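Nucleosome assembly protein 1, putative (Plasmodium falciparum, PDB 3FS3) is a histone chaperone of the NAP family that probably binds histones and chromatin and supports nucleosome assembly in the malaria parasite. Local coordinates at the interface of chains A and B. Numbering follows the deposited sequence. Chains: chain A/B, Nucleosome assembly protein 1, putative.

Contact 1: the interface of chains A and B. Residues chain A 93-94, 97-98, 111, 114; chain B 54, 57-58, 61.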
ATOM      1  N   LYS A  93       1.827 -19.645  20.884  1.00 26.93           N
ATOM      2  CA  LYS A  93       0.821 -20.477  21.530  1.00 28.82           C
ATOM      3  C   LYS A  93       0.188 -21.388  20.491  1.00 24.97           C
ATOM      4  O   LYS A  93      -0.057 -22.564  20.739  1.00 27.19           O
ATOM      5  CB  LYS A  93      -0.248 -19.615  22.219  1.00 27.80           C
ATOM      6  CG  LYS A  93       0.208 -19.069  23.568  1.00 30.82           C
ATOM      7  CD  LYS A  93      -0.906 -18.347  24.338  1.00 30.37           C
ATOM      8  CE  LYS A  93      -1.313 -17.031  23.679  1.00 35.62           C
ATOM      9  NZ  LYS A  93      -2.304 -16.254  24.502  1.00 26.53           N
ATOM     10  N   ARG A  94      -0.065 -20.838  19.315  1.00 24.01           N
ATOM     11  CA  ARG A  94      -0.653 -21.616  18.237  1.00 23.03           C
ATOM     12  C   ARG A  94       0.299 -22.751  17.855  1.00 23.74           C
ATOM     13  O   ARG A  94      -0.115 -23.899  17.734  1.00 24.16           O
ATOM     14  CB  ARG A  94      -0.910 -20.703  17.045  1.00 24.17           C
ATOM     15  CG  ARG A  94      -1.021 -21.416  15.721  1.00 26.79           C
ATOM     16  CD  ARG A  94      -0.372 -20.566  14.659  1.00 27.37           C
ATOM     17  NE  ARG A  94      -1.265 -19.539  14.171  1.00 23.02           N
ATOM     18  CZ  ARG A  94      -0.878 -18.474  13.481  1.00 26.25           C
ATOM     19  NH1 ARG A  94       0.405 -18.285  13.199  1.00 23.21           N
ATOM     20  NH2 ARG A  94      -1.788 -17.605  13.056  1.00 23.70           N
ATOM     21  N   ALA A  97       0.306 -25.445  20.532  1.00 23.27           N
ATOM     22  CA  ALA A  97      -0.896 -26.263  20.500  1.00 27.00           C
ATOM     23  C   ALA A  97      -0.891 -27.177  19.273  1.00 28.07           C
ATOM     24  O   ALA A  97      -1.358 -28.309  19.341  1.00 29.64           O
ATOM     25  CB  ALA A  97      -2.134 -25.371  20.484  1.00 23.93           C
ATOM     26  N   LEU A  98      -0.360 -26.683  18.158  1.00 26.91           N
ATOM     27  CA  LEU A  98      -0.309 -27.463  16.920  1.00 28.08           C
ATOM     28  C   LEU A  98       0.731 -28.580  16.949  1.00 31.33           C
ATOM     29  O   LEU A  98       0.448 -29.718  16.562  1.00 29.34           O
ATOM     30  CB  LEU A  98       0.005 -26.557  15.721  1.00 22.61           C
ATOM     31  CG  LEU A  98      -1.079 -25.637  15.159  1.00 23.96           C
ATOM     32  CD1 LEU A  98      -0.475 -24.735  14.090  1.00 28.09           C
ATOM     33  CD2 LEU A  98      -2.198 -26.465  14.556  1.00 25.22           C
ATOM     34  N   LEU A 111      -3.153 -31.301  14.823  1.00 27.39           N
ATOM     35  CA  LEU A 111      -4.154 -30.834  13.857  1.00 25.66           C
ATOM     36  C   LEU A 111      -3.564 -31.015  12.458  1.00 28.41           C
ATOM     37  O   LEU A 111      -3.073 -30.064  11.828  1.00 25.65           O
ATOM     38  CB  LEU A 111      -4.528 -29.368  14.093  1.00 23.60           C
ATOM     39  CG  LEU A 111      -5.790 -28.912  13.352  1.00 24.69           C
ATOM     40  CD1 LEU A 111      -6.964 -29.785  13.780  1.00 27.31           C
ATOM     41  CD2 LEU A 111      -6.087 -27.448  13.659  1.00 24.88           C
ATOM     42  N   PHE A 114      -2.667 -28.726   8.954  1.00 26.47           N
ATOM     43  CA  PHE A 114      -3.061 -27.356   9.258  1.00 22.28           C
ATOM     44  C   PHE A 114      -2.585 -26.286   8.288  1.00 22.03           C
ATOM     45  O   PHE A 114      -3.391 -25.537   7.751  1.00 24.11           O
ATOM     46  CB  PHE A 114      -2.598 -26.944  10.657  1.00 26.33           C
ATOM     47  CG  PHE A 114      -2.948 -25.519  10.997  1.00 21.20           C
ATOM     48  CD1 PHE A 114      -4.258 -25.171  11.328  1.00 18.46           C
ATOM     49  CD2 PHE A 114      -1.983 -24.523  10.926  1.00 17.01           C
ATOM     50  CE1 PHE A 114      -4.603 -23.843  11.583  1.00 16.91           C
ATOM     51  CE2 PHE A 114      -2.309 -23.194  11.179  1.00 19.84           C
ATOM     52  CZ  PHE A 114      -3.633 -22.850  11.511  1.00 19.37           C
TER
ATOM     53  N   THR B  54      -7.951 -28.769  19.941  1.00 30.75           N
ATOM     54  CA  THR B  54      -6.836 -28.005  19.405  1.00 28.64           C
ATOM     55  C   THR B  54      -7.353 -26.864  18.530  1.00 28.50           C
ATOM     56  O   THR B  54      -6.850 -25.743  18.593  1.00 26.65           O
ATOM     57  CB  THR B  54      -5.915 -28.908  18.572  1.00 25.37           C
ATOM     58  OG1 THR B  54      -5.242 -29.822  19.445  1.00 29.99           O
ATOM     59  CG2 THR B  54      -4.895 -28.072  17.800  1.00 24.49           C
ATOM     60  N   LYS B  57      -8.815 -24.088  20.646  1.00 26.89           N
ATOM     61  CA  LYS B  57      -7.765 -23.279  21.244  1.00 28.91           C
ATOM     62  C   LYS B  57      -7.233 -22.269  20.229  1.00 28.95           C
ATOM     63  O   LYS B  57      -7.041 -21.096  20.562  1.00 24.61           O
ATOM     64  CB  LYS B  57      -6.639 -24.171  21.765  1.00 35.90           C
ATOM     65  CG  LYS B  57      -7.020 -24.952  23.022  1.00 40.69           C
ATOM     66  CD  LYS B  57      -5.973 -26.007  23.382  1.00 49.96           C
ATOM     67  CE  LYS B  57      -4.620 -25.392  23.713  1.00 53.90           C
ATOM     68  NZ  LYS B  57      -3.588 -26.441  23.978  1.00 56.91           N
ATOM     69  N   LEU B  58      -7.023 -22.718  18.990  1.00 25.28           N
ATOM     70  CA  LEU B  58      -6.531 -21.838  17.934  1.00 26.29           C
ATOM     71  C   LEU B  58      -7.502 -20.681  17.669  1.00 27.91           C
ATOM     72  O   LEU B  58      -7.067 -19.544  17.465  1.00 25.66           O
ATOM     73  CB  LEU B  58      -6.294 -22.623  16.633  1.00 22.34           C
ATOM     74  CG  LEU B  58      -4.897 -23.209  16.415  1.00 24.67           C
ATOM     75  CD1 LEU B  58      -4.454 -23.962  17.652  1.00 26.25           C
ATOM     76  CD2 LEU B  58      -4.899 -24.117  15.189  1.00 21.75           C
ATOM     77  N   TYR B  61      -7.005 -18.241  20.368  1.00 24.38           N
ATOM     78  CA  TYR B  61      -5.822 -17.425  20.117  1.00 23.93           C
ATOM     79  C   TYR B  61      -6.073 -16.448  18.974  1.00 24.03           C
ATOM     80  O   TYR B  61      -5.629 -15.304  19.025  1.00 25.74           O
ATOM     81  CB  TYR B  61      -4.603 -18.287  19.770  1.00 24.86           C
ATOM     82  CG  TYR B  61      -4.299 -19.395  20.756  1.00 26.99           C
ATOM     83  CD1 TYR B  61      -4.477 -19.214  22.129  1.00 25.14           C
ATOM     84  CD2 TYR B  61      -3.842 -20.634  20.311  1.00 26.51           C
ATOM     85  CE1 TYR B  61      -4.218 -20.245  23.027  1.00 23.89           C
ATOM     86  CE2 TYR B  61      -3.577 -21.667  21.193  1.00 26.55           C
ATOM     87  CZ  TYR B  61      -3.773 -21.471  22.551  1.00 28.01           C
ATOM     88  OH  TYR B  61      -3.558 -22.518  23.416  1.00 32.31           O
TER
HETATM   89  O   HOH W   1      -0.619 -23.043  23.233  1.00 35.60           O
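The C-terminal end of helix 49-99 of chain A, through A:Lys93, A:Arg94, A:Ala97 and A:Leu98, packs against the N-terminal part of the same helix in chain B, through B:Thr54, B:Lys57, B:Leu58 and B:Tyr61. A:Leu111, in a loop, and A:Phe114, which opens helix 114-120, add to the chain A side. The branched end of B:Leu58 fills the apolar part. Its CD2 methyl lies 3.6 Å from CD2 of A:Leu98, whose side chain crosses it at about a right angle. The same methyl meets CE1 of A:Phe114 at 3.6 Å, the leucine and the ring approaching tip to tip, and CD2 of A:Leu111 at 3.9 Å. The other methyl, CD1, turns to the methyl CB of A:Ala97. B:Thr54 CG2 touches A:Leu111 CB, while the end of the B:Lys57 chain, CE and NZ, comes near the alanine methyl. Towards A:Lys93 a tyrosine face takes over, packed by an aliphatic chain. The B:Tyr61 ring receives A:Lys93 CB over its centre, 3.9 Å from the centroid, and the lysine chain runs on across that face with CD near CE1. On the opposite face sits the carbonyl O of B:Lys57, from the preceding helical turn; with CG beside the backbone N (chi1 -52°), the ring lies between the two. A water bridges its phenol OH (3.0 Å) and the backbone O of A:Lys93 (2.6 Å), a polar link in a patch without direct hydrogen bonds or salt bridges. The site thus fastens the start of one long helix to the end of its partner, securing the antiparallel dimer typical of NAP proteins.

Contact 2: the interface of chains A and B. Residues chain A 83, 86-87, 90-91; chain B 65, 68-69, 72.
A:Leu86 stands over one face of the B:Tyr68 ring, towards the rim, while A:Ile90, one helical turn on, meets its edge with CD1 at ring atom CD2, 3.4 Å away. CD1 of A:Leu86 lies near ring atom CD1, at 3.8 Å, the two side chains crossing at about a right angle. Next to this centre, the rings of A:Tyr87 and B:Tyr65 stack with centroids 4.4 Å apart and planes inclined by 30°, offset so that CE1 of B:Tyr65 lies above the rim of its partner. CG of B:Tyr65 stands anti to the backbone N (chi1 179°), which carries the ring across to this face; the opposite face of A:Tyr87 is backed by the carbonyl O of A:Tyr83. The ring end of A:Tyr91 borders the B:Tyr65 ring. At the far end B:Phe72 CB sits over the centre of the A:Tyr83 ring, 3.4 Å from its centroid, and the two rings meet edge to face at 66°. The other face of A:Tyr83 carries CD1 of A:Leu86, so the ring is clamped from both chains. Towards the rim A:Tyr87 OH rests 3.5 Å from CA of B:Glu69. No hydrogen bond or salt bridge crosses here; aromatic packing carries the contact. Residues 83-91, in the C-terminal half of the chain A helix 49-99, here face residues 65-72, in the N-terminal half of its antiparallel chain B counterpart.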
ATOM      1  N   TYR A  83       3.240  -3.846  18.387  1.00 27.97           N
ATOM      2  CA  TYR A  83       2.284  -4.904  18.103  1.00 31.79           C
ATOM      3  C   TYR A  83       2.949  -6.158  17.562  1.00 30.24           C
ATOM      4  O   TYR A  83       2.461  -7.266  17.786  1.00 31.01           O
ATOM      5  CB  TYR A  83       1.181  -4.382  17.176  1.00 30.81           C
ATOM      6  CG  TYR A  83       0.188  -3.542  17.950  1.00 33.90           C
ATOM      7  CD1 TYR A  83      -0.921  -4.127  18.560  1.00 32.23           C
ATOM      8  CD2 TYR A  83       0.427  -2.184  18.180  1.00 32.02           C
ATOM      9  CE1 TYR A  83      -1.762  -3.387  19.387  1.00 34.81           C
ATOM     10  CE2 TYR A  83      -0.407  -1.435  19.005  1.00 33.18           C
ATOM     11  CZ  TYR A  83      -1.498  -2.043  19.608  1.00 36.81           C
ATOM     12  OH  TYR A  83      -2.310  -1.316  20.448  1.00 39.04           O
ATOM     13  N   LEU A  86       3.535  -7.935  20.480  1.00 34.30           N
ATOM     14  CA  LEU A  86       2.314  -8.392  21.129  1.00 31.01           C
ATOM     15  C   LEU A  86       1.778  -9.626  20.392  1.00 28.76           C
ATOM     16  O   LEU A  86       1.187 -10.505  21.007  1.00 30.71           O
ATOM     17  CB  LEU A  86       1.264  -7.273  21.154  1.00 31.47           C
ATOM     18  CG  LEU A  86       1.604  -6.133  22.127  1.00 34.24           C
ATOM     19  CD1 LEU A  86       0.531  -5.071  22.088  1.00 24.71           C
ATOM     20  CD2 LEU A  86       1.748  -6.684  23.542  1.00 30.40           C
ATOM     21  N   TYR A  87       1.990  -9.703  19.080  1.00 26.93           N
ATOM     22  CA  TYR A  87       1.514 -10.866  18.317  1.00 27.27           C
ATOM     23  C   TYR A  87       2.366 -12.112  18.574  1.00 25.74           C
ATOM     24  O   TYR A  87       1.857 -13.241  18.569  1.00 27.70           O
ATOM     25  CB  TYR A  87       1.513 -10.586  16.805  1.00 26.61           C
ATOM     26  CG  TYR A  87       0.646  -9.426  16.354  1.00 25.12           C
ATOM     27  CD1 TYR A  87      -0.597  -9.176  16.944  1.00 26.80           C
ATOM     28  CD2 TYR A  87       1.065  -8.586  15.330  1.00 22.33           C
ATOM     29  CE1 TYR A  87      -1.400  -8.109  16.518  1.00 25.42           C
ATOM     30  CE2 TYR A  87       0.269  -7.516  14.892  1.00 25.04           C
ATOM     31  CZ  TYR A  87      -0.958  -7.283  15.493  1.00 26.90           C
ATOM     32  OH  TYR A  87      -1.727  -6.217  15.084  1.00 23.99           O
ATOM     33  N   ILE A  90       1.190 -14.854  20.797  1.00 24.06           N
ATOM     34  CA  ILE A  90      -0.014 -15.455  20.249  1.00 25.85           C
ATOM     35  C   ILE A  90       0.358 -16.474  19.179  1.00 24.68           C
ATOM     36  O   ILE A  90      -0.291 -17.510  19.054  1.00 25.50           O
ATOM     37  CB  ILE A  90      -0.953 -14.376  19.681  1.00 25.41           C
ATOM     38  CG1 ILE A  90      -1.294 -13.376  20.797  1.00 27.71           C
ATOM     39  CG2 ILE A  90      -2.238 -15.012  19.166  1.00 20.20           C
ATOM     40  CD1 ILE A  90      -2.205 -12.236  20.369  1.00 29.56           C
ATOM     41  N   TYR A  91       1.417 -16.193  18.422  1.00 24.65           N
ATOM     42  CA  TYR A  91       1.856 -17.122  17.386  1.00 27.87           C
ATOM     43  C   TYR A  91       2.489 -18.357  18.024  1.00 28.41           C
ATOM     44  O   TYR A  91       2.256 -19.483  17.577  1.00 27.55           O
ATOM     45  CB  TYR A  91       2.867 -16.461  16.432  1.00 22.91           C
ATOM     46  CG  TYR A  91       2.305 -15.307  15.625  1.00 26.90           C
ATOM     47  CD1 TYR A  91       0.987 -15.331  15.162  1.00 25.71           C
ATOM     48  CD2 TYR A  91       3.098 -14.206  15.297  1.00 23.51           C
ATOM     49  CE1 TYR A  91       0.473 -14.292  14.394  1.00 26.44           C
ATOM     50  CE2 TYR A  91       2.591 -13.156  14.527  1.00 24.42           C
ATOM     51  CZ  TYR A  91       1.277 -13.207  14.081  1.00 30.27           C
ATOM     52  OH  TYR A  91       0.754 -12.172  13.336  1.00 34.64           O
TER
ATOM     53  N   TYR B  65      -5.750 -12.419  18.678  1.00 29.36           N
ATOM     54  CA  TYR B  65      -5.033 -11.669  17.652  1.00 29.87           C
ATOM     55  C   TYR B  65      -5.878 -10.483  17.185  1.00 29.43           C
ATOM     56  O   TYR B  65      -5.403  -9.344  17.140  1.00 29.77           O
ATOM     57  CB  TYR B  65      -4.711 -12.545  16.438  1.00 26.59           C
ATOM     58  CG  TYR B  65      -3.992 -11.773  15.346  1.00 31.13           C
ATOM     59  CD1 TYR B  65      -2.599 -11.688  15.327  1.00 32.20           C
ATOM     60  CD2 TYR B  65      -4.706 -11.063  14.381  1.00 28.60           C
ATOM     61  CE1 TYR B  65      -1.938 -10.916  14.384  1.00 32.41           C
ATOM     62  CE2 TYR B  65      -4.055 -10.283  13.432  1.00 33.81           C
ATOM     63  CZ  TYR B  65      -2.667 -10.215  13.441  1.00 37.42           C
ATOM     64  OH  TYR B  65      -2.003  -9.450  12.508  1.00 44.72           O
ATOM     65  N   TYR B  68      -5.984  -7.499  19.633  1.00 26.23           N
ATOM     66  CA  TYR B  68      -4.789  -6.674  19.543  1.00 25.18           C
ATOM     67  C   TYR B  68      -4.763  -5.904  18.228  1.00 25.97           C
ATOM     68  O   TYR B  68      -4.426  -4.723  18.201  1.00 27.10           O
ATOM     69  CB  TYR B  68      -3.529  -7.535  19.658  1.00 24.12           C
ATOM     70  CG  TYR B  68      -3.142  -7.847  21.079  1.00 25.69           C
ATOM     71  CD1 TYR B  68      -2.880  -6.826  21.988  1.00 28.88           C
ATOM     72  CD2 TYR B  68      -3.032  -9.158  21.515  1.00 26.41           C
ATOM     73  CE1 TYR B  68      -2.519  -7.111  23.301  1.00 29.16           C
ATOM     74  CE2 TYR B  68      -2.670  -9.452  22.821  1.00 33.21           C
ATOM     75  CZ  TYR B  68      -2.413  -8.424  23.710  1.00 31.92           C
ATOM     76  OH  TYR B  68      -2.038  -8.718  25.000  1.00 40.29           O
ATOM     77  N   GLU B  69      -5.116  -6.572  17.136  1.00 24.03           N
ATOM     78  CA  GLU B  69      -5.117  -5.915  15.841  1.00 27.72           C
ATOM     79  C   GLU B  69      -6.080  -4.721  15.812  1.00 28.94           C
ATOM     80  O   GLU B  69      -5.783  -3.700  15.201  1.00 28.94           O
ATOM     81  CB  GLU B  69      -5.480  -6.907  14.733  1.00 27.02           C
ATOM     82  CG  GLU B  69      -5.386  -6.307  13.331  1.00 31.79           C
ATOM     83  CD  GLU B  69      -5.776  -7.290  12.246  1.00 33.47           C
ATOM     84  OE1 GLU B  69      -6.949  -7.717  12.221  1.00 38.89           O
ATOM     85  OE2 GLU B  69      -4.909  -7.639  11.423  1.00 37.21           O
ATOM     86  N   PHE B  72      -4.384  -1.929  17.477  1.00 30.22           N
ATOM     87  CA  PHE B  72      -3.310  -1.349  16.668  1.00 29.89           C
ATOM     88  C   PHE B  72      -3.962  -0.438  15.638  1.00 29.95           C
ATOM     89  O   PHE B  72      -3.523   0.695  15.419  1.00 29.34           O
ATOM     90  CB  PHE B  72      -2.518  -2.431  15.925  1.00 27.64           C
ATOM     91  CG  PHE B  72      -1.727  -1.906  14.752  1.00 25.73           C
ATOM     92  CD1 PHE B  72      -0.508  -1.262  14.943  1.00 25.72           C
ATOM     93  CD2 PHE B  72      -2.213  -2.048  13.453  1.00 26.58           C
ATOM     94  CE1 PHE B  72       0.225  -0.766  13.852  1.00 26.88           C
ATOM     95  CE2 PHE B  72      -1.496  -1.559  12.356  1.00 28.15           C
ATOM     96  CZ  PHE B  72      -0.267  -0.914  12.558  1.00 28.01           C
TER

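Contact 1 and contact 2 lie about 15 Å apart between the centres of their C-alpha atoms and follow one another along the same antiparallel pair of 49-99 helices. As chain A runs from contact 2 to contact 1, chain B runs the opposite way. Contact 2 draws on these helices alone, whereas contact 1 also recruits the loop at A:Leu111 and the start of helix 114-120, so the long helix of chain B also touches the segment that follows the long helix of chain A. Both recur with the chains exchanged through the two-fold symmetry, giving an extended, mostly apolar seam that joins the halves of the dimer.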